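Local structure of TRAP dicarboxylate transporter-DctP subunit (Rhodobacter sphaeroides, 4PE3) at residues P232-F237 / T277-D282. The protein probably binds a small organic solute in the periplasm and delivers it to a TRAP-type membrane transporter. Numbering follows the deposited sequence.
Sequences PVYPGF and TLHQRD. With ZN (zinc ion), chain J; EDO (1,2-ethanediol), chain D.
The phenol of Y234 reaches across to helix 257-291 and brings its hydroxyl up against two side chains three residues apart, H279 and D282. CG anti to the backbone N (chi1 172°) carries the ring out toward the helix. OH lies 3.7 Å from CB of D282 and equally far from CD2 of H279, whose imidazole meets the hydroxyl with its edge, not its face. The polar links are all indirect. A water accepts a hydrogen bond from H279 NE2 at 2.9 Å and is also hydrogen-bonded to Y234 OH. From a different direction, a 1,2-ethanediol, probably from the crystallisation liquor, puts its O1 at the edge of the tyrosine ring, 2.6 Å from Y234 OH, and donates to D282 OD2 over 2.6 Å. Its other hydroxyl, O2, sits near CB of P235, which follows a cis peptide bond and lays CD against one face of the tyrosine ring.

The imidazole is gripped from its far side too: ND1 binds a zinc ion at 2.0 Å, and since the metal takes up that nitrogen, the N-H is left at NE2, directed to the water. D282 is likewise held at both carboxylate oxygens, OD1 receiving the backbone N of S218. A phenylalanine in place of Y234 would probably leave the water and the ethanediol O1 without their partner on the loop, breaking both polar paths to the helix.

This is loop-to-helix packing in a family 7 solute-binding protein: the loop between helix 225-228 and strand 243-248, its Y234 backbone hydrogen-bonded to H298, meets the long helix 257-291. The Y234 ring also touches L283 and V286 on that helix and meets F217 of helix 217-223 edge-to-face.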
loop_
_atom_site.group_PDB
_atom_site.type_symbol
_atom_site.label_atom_id
_atom_site.label_comp_id
_atom_site.label_asym_id
_atom_site.label_seq_id
_atom_site.Cartn_x
_atom_site.Cartn_y
_atom_site.Cartn_z
ATOM N N PRO A 232 18.740 3.161 -8.222
ATOM C CA PRO A 232 17.485 2.793 -7.553
ATOM C C PRO A 232 17.656 1.704 -6.501
ATOM O O PRO A 232 18.592 0.901 -6.589
ATOM C CB PRO A 232 16.623 2.280 -8.712
ATOM C CG PRO A 232 17.603 1.793 -9.728
ATOM C CD PRO A 232 18.742 2.786 -9.639
ATOM N N VAL A 233 16.739 1.674 -5.531
ATOM C CA VAL A 233 16.658 0.571 -4.596
ATOM C C VAL A 233 15.395 -0.203 -4.918
ATOM O O VAL A 233 14.274 0.335 -4.878
ATOM C CB VAL A 233 16.682 1.032 -3.129
ATOM C CG1 VAL A 233 16.727 -0.169 -2.187
ATOM C CG2 VAL A 233 17.886 1.909 -2.848
ATOM N N TYR A 234 15.578 -1.483 -5.232
ATOM C CA TYR A 234 14.502 -2.377 -5.601
ATOM C C TYR A 234 14.835 -3.782 -5.110
ATOM O O TYR A 234 15.942 -4.276 -5.385
ATOM C CB TYR A 234 14.332 -2.409 -7.139
ATOM C CG TYR A 234 13.348 -3.476 -7.520
ATOM C CD1 TYR A 234 11.983 -3.233 -7.442
ATOM C CD2 TYR A 234 13.769 -4.744 -7.884
ATOM C CE1 TYR A 234 11.048 -4.229 -7.725
ATOM C CE2 TYR A 234 12.847 -5.761 -8.174
ATOM C CZ TYR A 234 11.488 -5.491 -8.103
ATOM O OH TYR A 234 10.606 -6.521 -8.379
ATOM N N PRO A 235 13.908 -4.441 -4.383
ATOM C CA PRO A 235 12.632 -3.909 -3.929
ATOM C C PRO A 235 12.807 -2.708 -3.034
ATOM O O PRO A 235 13.844 -2.558 -2.381
ATOM C CB PRO A 235 12.024 -5.094 -3.159
ATOM C CG PRO A 235 12.611 -6.271 -3.809
ATOM C CD PRO A 235 14.046 -5.861 -4.042
ATOM N N GLY A 236 11.848 -1.804 -3.051
ATOM C CA GLY A 236 11.885 -0.669 -2.157
ATOM C C GLY A 236 11.778 -1.056 -0.689
ATOM O O GLY A 236 11.570 -2.221 -0.338
ATOM N N PHE A 237 11.887 -0.050 0.166
ATOM C CA PHE A 237 11.993 -0.288 1.603
ATOM C C PHE A 237 11.081 0.603 2.427
ATOM O O PHE A 237 11.218 0.629 3.653
ATOM C CB PHE A 237 13.449 -0.104 2.080
ATOM C CG PHE A 237 14.030 1.228 1.732
ATOM C CD1 PHE A 237 13.790 2.319 2.527
ATOM C CD2 PHE A 237 14.795 1.392 0.582
ATOM C CE1 PHE A 237 14.297 3.554 2.211
ATOM C CE2 PHE A 237 15.283 2.631 0.240
ATOM C CZ PHE A 237 15.028 3.719 1.046
ATOM N N THR A 277 0.858 -9.427 -11.263
ATOM C CA THR A 277 0.927 -8.549 -12.425
ATOM C C THR A 277 1.909 -7.400 -12.171
ATOM O O THR A 277 2.751 -7.066 -13.006
ATOM C CB THR A 277 -0.468 -7.991 -12.783
ATOM O OG1 THR A 277 -1.321 -9.080 -13.168
ATOM C CG2 THR A 277 -0.417 -7.003 -13.925
ATOM N N LEU A 278 1.822 -6.799 -10.999
ATOM C CA LEU A 278 2.739 -5.738 -10.592
ATOM C C LEU A 278 4.175 -6.255 -10.584
ATOM O O LEU A 278 5.091 -5.568 -11.016
ATOM C CB LEU A 278 2.363 -5.229 -9.196
ATOM C CG LEU A 278 1.056 -4.444 -9.065
ATOM C CD1 LEU A 278 0.620 -4.325 -7.637
ATOM C CD2 LEU A 278 1.224 -3.058 -9.671
ATOM N N HIS A 279 4.366 -7.450 -10.046
ATOM C CA HIS A 279 5.695 -8.026 -9.962
ATOM C C HIS A 279 6.283 -8.183 -11.351
ATOM O O HIS A 279 7.418 -7.788 -11.602
ATOM C CB HIS A 279 5.626 -9.369 -9.269
ATOM C CG HIS A 279 6.958 -9.913 -8.883
ATOM N ND1 HIS A 279 7.158 -11.256 -8.635
ATOM C CD2 HIS A 279 8.154 -9.308 -8.691
ATOM C CE1 HIS A 279 8.422 -11.447 -8.302
ATOM N NE2 HIS A 279 9.044 -10.283 -8.315
ATOM N N GLN A 280 5.529 -8.749 -12.280
ATOM C CA GLN A 280 6.045 -8.968 -13.633
ATOM C C GLN A 280 6.405 -7.673 -14.330
ATOM O O GLN A 280 7.435 -7.600 -15.007
ATOM C CB GLN A 280 5.032 -9.748 -14.477
ATOM C CG GLN A 280 5.006 -11.214 -14.160
ATOM C CD GLN A 280 6.341 -11.860 -14.389
ATOM O OE1 GLN A 280 6.966 -11.664 -15.436
ATOM N NE2 GLN A 280 6.815 -12.599 -13.400
ATOM N N ARG A 281 5.598 -6.647 -14.160
ATOM C CA ARG A 281 5.872 -5.375 -14.799
ATOM C C ARG A 281 7.153 -4.780 -14.207
ATOM O O ARG A 281 7.978 -4.211 -14.927
ATOM C CB ARG A 281 4.726 -4.396 -14.618
ATOM C CG ARG A 281 3.406 -4.809 -15.276
ATOM C CD ARG A 281 3.420 -4.635 -16.767
ATOM N NE ARG A 281 3.820 -5.867 -17.427
ATOM C CZ ARG A 281 3.024 -6.919 -17.596
ATOM N NH1 ARG A 281 3.483 -8.004 -18.200
ATOM N NH2 ARG A 281 1.766 -6.895 -17.156
ATOM N N ASP A 282 7.312 -4.864 -12.886
ATOM C CA ASP A 282 8.572 -4.415 -12.285
ATOM C C ASP A 282 9.771 -5.198 -12.812
ATOM O O ASP A 282 10.808 -4.610 -13.115
ATOM C CB ASP A 282 8.531 -4.561 -10.765
ATOM C CG ASP A 282 7.733 -3.472 -10.061
ATOM O OD1 ASP A 282 7.401 -2.434 -10.687
ATOM O OD2 ASP A 282 7.478 -3.656 -8.843
HETATM ZN ZN ZN J . 5.852 -12.795 -8.716
HETATM C C1 EDO D . 7.469 -6.440 -6.634
HETATM O O1 EDO D . 8.072 -5.981 -7.852
HETATM C C2 EDO D . 7.707 -5.450 -5.495
HETATM O O2 EDO D . 9.081 -5.433 -5.137
HETATM O O HOH W 1 11.428 -8.952 -7.425
HETATM O O HOH W 2 4.459 -12.141 -7.382
#